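Local coordinates for protein muconate lactonizing enzyme (PDB 3I4K) that is a magnesium-binding member of the enolase superfamily, in which an N-terminal domain with a three-stranded antiparallel sheet packs against a TIM-barrel-like domain, at residues Y50-V55 and G307-A312; S13-V18 and H35-S40; A273-K278 and A302-G307. All blocks are in the same frame, centred on the assembly; numbering follows the deposited sequence.

Interaction 1: residues Y50-V55 and G307-A312; sequences YGEGVV and GPIGTA
Glu52 sets its CG anti to the carbonyl carbon (chi1 -76°), and the extended second torsion (chi2 -175°) then carries CD to the first turn of helix 308-320, where the carboxylate meets the NH groups of Gly307 and Gly310. This is an interdomain contact of the enolase superfamily: strand 48-53 of the N-terminal domain passes over the start of a barrel-domain helix, the two short axes lying 101° apart. Gly307 N donates to the syn lone pair of Glu52 OE1 at 2.8 Å. Gly310 N reaches Glu52 OE2 at 2.9 Å from above the carboxylate plane, and Tyr340 OH also hydrogen-bonds to OE2. First-turn amides have no acceptor a turn earlier in their own helix, which makes a buried carboxylate a fitting partner; the helix N-terminus probably favours its negative charge. With no side chain on its strand-facing side, Gly310 leaves room for this group. Ile309 packs its side chain against the strand: CB lies 3.3 Å from Glu52 OE2 and CG2 3.7 Å from Tyr50 O, while the apolar pair is CD1 with Tyr50 CB at 4.1 Å. Gly307, the N-cap residue, is held from the helix side as well: Thr311 N and Thr311 OG1 approach Gly307 O from opposite faces of the carbonyl plane, the hydroxyl at 2.7 Å.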
# COMPACT_ATOMS: atom_id res chain seq x y z
N TYR A 50 -7.87 19.88 6.55
CA TYR A 50 -7.73 19.64 7.98
C TYR A 50 -7.33 18.22 8.37
O TYR A 50 -7.74 17.24 7.75
CB TYR A 50 -9.04 19.99 8.69
CG TYR A 50 -9.39 21.45 8.60
CD1 TYR A 50 -8.70 22.40 9.35
CD2 TYR A 50 -10.38 21.90 7.73
CE1 TYR A 50 -8.99 23.76 9.25
CE2 TYR A 50 -10.69 23.25 7.62
CZ TYR A 50 -9.99 24.18 8.38
OH TYR A 50 -10.28 25.52 8.28
N GLY A 51 -6.51 18.13 9.42
CA GLY A 51 -6.04 16.85 9.93
C GLY A 51 -5.93 16.93 11.44
O GLY A 51 -5.76 18.02 11.99
N GLU A 52 -6.02 15.79 12.12
CA GLU A 52 -5.95 15.75 13.58
C GLU A 52 -4.71 15.11 14.21
O GLU A 52 -4.31 14.01 13.83
CB GLU A 52 -7.19 15.05 14.15
CG GLU A 52 -8.47 15.89 14.14
CD GLU A 52 -9.62 15.19 14.83
OE1 GLU A 52 -9.36 14.26 15.63
OE2 GLU A 52 -10.78 15.56 14.60
N GLY A 53 -4.11 15.81 15.17
CA GLY A 53 -2.98 15.28 15.91
C GLY A 53 -3.66 14.86 17.20
O GLY A 53 -3.88 15.69 18.09
N VAL A 54 -3.99 13.57 17.33
CA VAL A 54 -4.71 13.11 18.50
C VAL A 54 -4.39 11.69 19.00
O VAL A 54 -4.22 10.77 18.20
CB VAL A 54 -6.23 13.19 18.20
CG1 VAL A 54 -6.55 12.38 16.94
CG2 VAL A 54 -7.05 12.68 19.37
N VAL A 55 -4.30 11.55 20.32
CA VAL A 55 -4.04 10.27 20.98
C VAL A 55 -5.17 10.03 21.97
O VAL A 55 -5.88 10.97 22.34
CB VAL A 55 -2.70 10.26 21.76
CG1 VAL A 55 -1.53 10.34 20.79
CG2 VAL A 55 -2.66 11.43 22.75
N GLY A 307 -11.62 13.13 16.76
CA GLY A 307 -12.79 13.99 16.74
C GLY A 307 -13.46 13.74 15.39
O GLY A 307 -13.15 12.74 14.73
N PRO A 308 -14.37 14.62 14.95
CA PRO A 308 -15.04 14.43 13.66
C PRO A 308 -14.10 14.40 12.45
O PRO A 308 -14.28 13.59 11.55
CB PRO A 308 -16.03 15.59 13.61
CG PRO A 308 -15.33 16.66 14.42
CD PRO A 308 -14.83 15.85 15.60
N ILE A 309 -13.11 15.27 12.45
CA ILE A 309 -12.16 15.32 11.34
C ILE A 309 -11.34 14.03 11.26
O ILE A 309 -11.27 13.39 10.21
CB ILE A 309 -11.19 16.53 11.49
CG1 ILE A 309 -11.91 17.83 11.11
CG2 ILE A 309 -9.97 16.35 10.62
CD1 ILE A 309 -12.41 17.86 9.66
N GLY A 310 -10.74 13.64 12.38
CA GLY A 310 -9.93 12.44 12.40
C GLY A 310 -10.72 11.19 12.06
O GLY A 310 -10.23 10.31 11.35
N THR A 311 -11.94 11.12 12.57
CA THR A 311 -12.82 9.98 12.34
C THR A 311 -13.21 9.90 10.86
O THR A 311 -13.35 8.81 10.31
CB THR A 311 -14.08 10.09 13.20
OG1 THR A 311 -13.71 10.06 14.59
CG2 THR A 311 -15.04 8.96 12.90
N ALA A 312 -13.39 11.06 10.24
CA ALA A 312 -13.77 11.13 8.84
C ALA A 312 -12.60 10.69 7.96
O ALA A 312 -12.78 10.09 6.90
CB ALA A 312 -14.19 12.55 8.48

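Interaction 2: residues S13-V18 and H35-S40; sequences SRILDV and HILLVS
Residues Ser13 to Asp17 pair with Val39 to His35 in the antiparallel beta hairpin of strands 8-25 and 30-43, which makes up two of the three strands in the N-terminal domain's sheet. Arg14-Leu38 and Leu16-Ile36 are the hydrogen-bonded pairs, each closed by two backbone bonds; that from Leu16 N to Ile36 O measures 2.6 Å. At the intervening non-hydrogen-bonded positions CA-H groups face carbonyls, as where Ser13 CA lies 3.4 Å from Leu38 O. On the face bearing Ser13, Ile15 and Leu37, the leucine holds CG anti to its backbone N (chi1 179°), and chi2 (72°) then directs CD1, so that its end leans toward the partner strand. Leu37 CD1 touches Ser13 CB at 3.8 Å and Ile15 CG1 at 3.9 Å. The same face ends in a polar pair: His35 ND1 donates to Asp17 OD1 at 2.8 Å, meeting it on the anti side, with ring and carboxylate planes 84° apart. Arg374 forms a salt bridge to the same oxygen, consistent with an aspartate that stays charged. On the face bearing Arg14, Leu16, Ile36 and Leu38, branched aliphatic chains fill the space between strands: Leu16 CD1 packs on Leu38 CD2 at 3.9 Å. Val18 CG1 also touches Ile36 CD1 at 4.1 Å. Helix 66-81 lies against Ile15, His35 and Leu37, while helix 366-372 packs on Arg14 and Leu38; strand 48-53 continues the sheet beyond strand 30-43 through backbone bonds to Leu37 and Val39.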
# COMPACT_ATOMS: atom_id res chain seq x y z
N SER A 13 -1.70 24.98 13.45
CA SER A 13 -2.08 23.91 14.37
C SER A 13 -2.77 24.50 15.59
O SER A 13 -2.22 25.37 16.27
CB SER A 13 -0.84 23.11 14.80
OG SER A 13 0.09 23.92 15.50
N ARG A 14 -3.97 24.01 15.88
CA ARG A 14 -4.73 24.48 17.02
C ARG A 14 -5.03 23.35 17.99
O ARG A 14 -5.49 22.28 17.59
CB ARG A 14 -6.06 25.10 16.57
CG ARG A 14 -5.95 26.32 15.68
CD ARG A 14 -7.33 26.82 15.26
NE ARG A 14 -7.25 28.08 14.53
CZ ARG A 14 -6.70 28.22 13.32
NH1 ARG A 14 -6.18 27.17 12.70
NH2 ARG A 14 -6.67 29.41 12.74
N ILE A 15 -4.79 23.59 19.28
CA ILE A 15 -5.08 22.59 20.29
C ILE A 15 -6.53 22.79 20.72
O ILE A 15 -6.91 23.88 21.14
CB ILE A 15 -4.17 22.75 21.52
CG1 ILE A 15 -2.71 22.50 21.13
CG2 ILE A 15 -4.62 21.79 22.62
CD1 ILE A 15 -1.74 22.60 22.29
N LEU A 16 -7.33 21.74 20.59
CA LEU A 16 -8.73 21.82 20.97
C LEU A 16 -9.05 20.89 22.12
O LEU A 16 -8.70 19.70 22.09
CB LEU A 16 -9.63 21.47 19.78
CG LEU A 16 -9.39 22.21 18.46
CD1 LEU A 16 -10.52 21.87 17.52
CD2 LEU A 16 -9.30 23.71 18.70
N ASP A 17 -9.72 21.42 23.14
CA ASP A 17 -10.12 20.63 24.29
C ASP A 17 -11.64 20.55 24.29
O ASP A 17 -12.33 21.52 24.62
CB ASP A 17 -9.62 21.27 25.59
CG ASP A 17 -8.11 21.37 25.65
OD1 ASP A 17 -7.43 20.34 25.45
OD2 ASP A 17 -7.59 22.48 25.91
N VAL A 18 -12.16 19.40 23.89
CA VAL A 18 -13.60 19.19 23.83
C VAL A 18 -14.01 18.22 24.92
O VAL A 18 -13.43 17.15 25.06
CB VAL A 18 -14.03 18.65 22.45
CG1 VAL A 18 -13.24 17.39 22.13
CG2 VAL A 18 -15.51 18.36 22.43
N HIS A 35 -8.30 15.87 23.75
CA HIS A 35 -7.41 16.92 23.31
C HIS A 35 -7.08 16.62 21.86
O HIS A 35 -6.61 15.53 21.53
CB HIS A 35 -6.14 16.93 24.16
CG HIS A 35 -6.41 16.78 25.62
ND1 HIS A 35 -7.17 17.68 26.33
CD2 HIS A 35 -6.06 15.81 26.50
CE1 HIS A 35 -7.29 17.27 27.58
NE2 HIS A 35 -6.62 16.13 27.71
N ILE A 36 -7.34 17.59 21.00
CA ILE A 36 -7.12 17.40 19.58
C ILE A 36 -6.27 18.50 18.98
O ILE A 36 -6.52 19.69 19.20
CB ILE A 36 -8.48 17.36 18.86
CG1 ILE A 36 -9.35 16.28 19.51
CG2 ILE A 36 -8.29 17.13 17.37
CD1 ILE A 36 -10.78 16.25 19.02
N LEU A 37 -5.23 18.12 18.25
CA LEU A 37 -4.39 19.10 17.59
C LEU A 37 -4.96 19.22 16.18
O LEU A 37 -4.63 18.41 15.31
CB LEU A 37 -2.94 18.65 17.49
CG LEU A 37 -2.10 19.70 16.75
CD1 LEU A 37 -1.92 20.91 17.67
CD2 LEU A 37 -0.75 19.13 16.34
N LEU A 38 -5.82 20.21 15.96
CA LEU A 38 -6.41 20.41 14.65
C LEU A 38 -5.38 21.12 13.78
O LEU A 38 -5.06 22.28 14.02
CB LEU A 38 -7.69 21.25 14.76
CG LEU A 38 -8.51 21.46 13.49
CD1 LEU A 38 -9.08 20.14 12.98
CD2 LEU A 38 -9.64 22.44 13.79
N VAL A 39 -4.86 20.41 12.79
CA VAL A 39 -3.86 20.98 11.90
C VAL A 39 -4.51 21.32 10.57
O VAL A 39 -5.34 20.57 10.07
CB VAL A 39 -2.69 19.98 11.67
CG1 VAL A 39 -1.63 20.60 10.77
CG2 VAL A 39 -2.08 19.57 13.00
N SER A 40 -4.14 22.46 9.99
CA SER A 40 -4.71 22.87 8.72
C SER A 40 -3.64 23.24 7.72
O SER A 40 -2.64 23.87 8.06
CB SER A 40 -5.65 24.06 8.91
OG SER A 40 -4.96 25.18 9.43

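Interaction 3: residues A273-K278 and A302-G307; sequences ALKTTK and ATSLEG
Thr277 and Glu306 reach toward each other tip to tip, Thr277 OG1 donating to the anti lone pair of Glu306 OE2 at 2.9 Å. The site belongs to the barrel domain, where the chain leaves the C-terminal ends of neighbouring parallel strands 271-274 and 298-301, the end at which TIM barrels carry their active sites. A bend at the second torsion of Glu306 (chi2 82°) turns CD back toward its own loop, and Ser304 N donates to the same OE2 at 3.0 Å from above the carboxylate plane. Two donors thus fix this buried oxygen. Ser304 OG lies 2.9 Å from Thr277 OG1, and a water bridges Ser304 OG to Lys275 NZ, 2.6 Å from the amine. Lys275 NZ also bonds to Asp251, a ligand of the magnesium ion, which lies about 4 Å from the nearest atom of the lysine side chain. Lys278 forms a salt bridge to Asp251 as well and sends NZ back to Ala273 O at 2.7 Å, a double hold that probably helps to position that metal ligand. Between the backbones, Ala302 N makes a weak bond to Leu274 O, and a second water lies within hydrogen-bonding distance of both Leu274 O and Ala302 O. The methyl of Ala302 is small enough to fit beside the extended Lys275 chain. Ala302 CB touches Ala273 CB at 3.6 Å, and the packing is tight against the lysine, with Ala302 CB 3.4 Å from Lys275 CG.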
# COMPACT_ATOMS: atom_id res chain seq x y z
N ALA A 273 -5.19 -3.54 14.98
CA ALA A 273 -5.98 -2.32 15.17
C ALA A 273 -5.33 -1.24 14.32
O ALA A 273 -4.35 -0.63 14.72
CB ALA A 273 -5.99 -1.92 16.65
N LEU A 274 -5.88 -1.01 13.13
CA LEU A 274 -5.35 -0.01 12.21
C LEU A 274 -5.99 1.35 12.44
O LEU A 274 -7.20 1.50 12.38
CB LEU A 274 -5.55 -0.52 10.78
CG LEU A 274 -5.60 0.27 9.47
CD1 LEU A 274 -4.95 1.64 9.56
CD2 LEU A 274 -4.93 -0.59 8.40
N LYS A 275 -5.15 2.34 12.74
CA LYS A 275 -5.60 3.70 13.00
C LYS A 275 -4.76 4.64 12.14
O LYS A 275 -3.52 4.65 12.24
CB LYS A 275 -5.40 4.05 14.47
CG LYS A 275 -5.95 3.03 15.45
CD LYS A 275 -5.70 3.47 16.90
CE LYS A 275 -6.23 2.44 17.89
NZ LYS A 275 -5.83 2.73 19.29
N THR A 276 -5.42 5.44 11.32
CA THR A 276 -4.72 6.37 10.44
C THR A 276 -3.85 7.35 11.22
O THR A 276 -2.82 7.81 10.74
CB THR A 276 -5.73 7.14 9.55
OG1 THR A 276 -6.72 7.77 10.38
CG2 THR A 276 -6.42 6.16 8.60
N THR A 277 -4.25 7.65 12.45
CA THR A 277 -3.49 8.56 13.29
C THR A 277 -2.20 7.93 13.83
O THR A 277 -1.11 8.49 13.68
CB THR A 277 -4.35 9.08 14.47
OG1 THR A 277 -5.06 7.99 15.07
CG2 THR A 277 -5.35 10.13 13.98
N LYS A 278 -2.34 6.75 14.43
CA LYS A 278 -1.21 6.03 15.00
C LYS A 278 -0.17 5.60 13.96
O LYS A 278 1.01 5.52 14.27
CB LYS A 278 -1.70 4.80 15.76
CG LYS A 278 -0.59 3.88 16.28
CD LYS A 278 -1.17 2.59 16.89
CE LYS A 278 -2.05 1.83 15.89
NZ LYS A 278 -2.50 0.50 16.41
N ALA A 302 -9.74 0.76 13.72
CA ALA A 302 -9.57 1.25 15.09
C ALA A 302 -9.52 2.78 15.23
O ALA A 302 -9.22 3.51 14.27
CB ALA A 302 -8.31 0.62 15.72
N THR A 303 -9.77 3.24 16.44
CA THR A 303 -9.79 4.67 16.73
C THR A 303 -8.89 5.07 17.88
O THR A 303 -8.68 4.30 18.82
CB THR A 303 -11.23 5.14 17.07
OG1 THR A 303 -11.24 6.56 17.21
CG2 THR A 303 -11.72 4.50 18.36
N SER A 304 -8.35 6.27 17.77
CA SER A 304 -7.50 6.84 18.80
C SER A 304 -8.40 7.88 19.47
O SER A 304 -7.92 8.83 20.10
CB SER A 304 -6.29 7.54 18.18
OG SER A 304 -5.39 6.59 17.64
N LEU A 305 -9.71 7.66 19.33
CA LEU A 305 -10.74 8.57 19.85
C LEU A 305 -10.60 9.90 19.13
O LEU A 305 -10.50 10.96 19.75
CB LEU A 305 -10.60 8.76 21.36
CG LEU A 305 -11.41 7.85 22.28
CD1 LEU A 305 -12.06 6.69 21.52
CD2 LEU A 305 -10.47 7.33 23.37
N GLU A 306 -10.58 9.83 17.80
CA GLU A 306 -10.47 11.02 16.97
C GLU A 306 -11.75 11.83 17.04
O GLU A 306 -12.82 11.30 17.35
CB GLU A 306 -10.25 10.66 15.49
CG GLU A 306 -8.95 9.94 15.16
CD GLU A 306 -9.01 8.44 15.42
OE1 GLU A 306 -10.09 7.94 15.80
OE2 GLU A 306 -7.97 7.78 15.25
N GLY A 307 -11.62 13.13 16.76
CA GLY A 307 -12.79 13.99 16.74
C GLY A 307 -13.46 13.74 15.39
O GLY A 307 -13.15 12.74 14.73
O HOH W 1 -8.89 3.37 11.54
O HOH W 2 -4.62 5.01 19.66

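In the fold
All three contacts are buried, but interaction 3 lies almost at the centre of the chain and interaction 2 farthest from it. Interaction 2 is regular sheet pairing within the N-terminal domain, and its strand 30-43 also pairs with the strand used by interaction 1. Interaction 1 links the two domains by placing a carboxylate at a helix start. It shares Gly307 with interaction 3, whose irregular barrel loops hold polar side chains and water beside the magnesium site. Val54 CG1 packs on Glu306 CG and Ile36 CD1 on Gly307 CA, so apolar side chains of the N-terminal domain border the polar barrel loop.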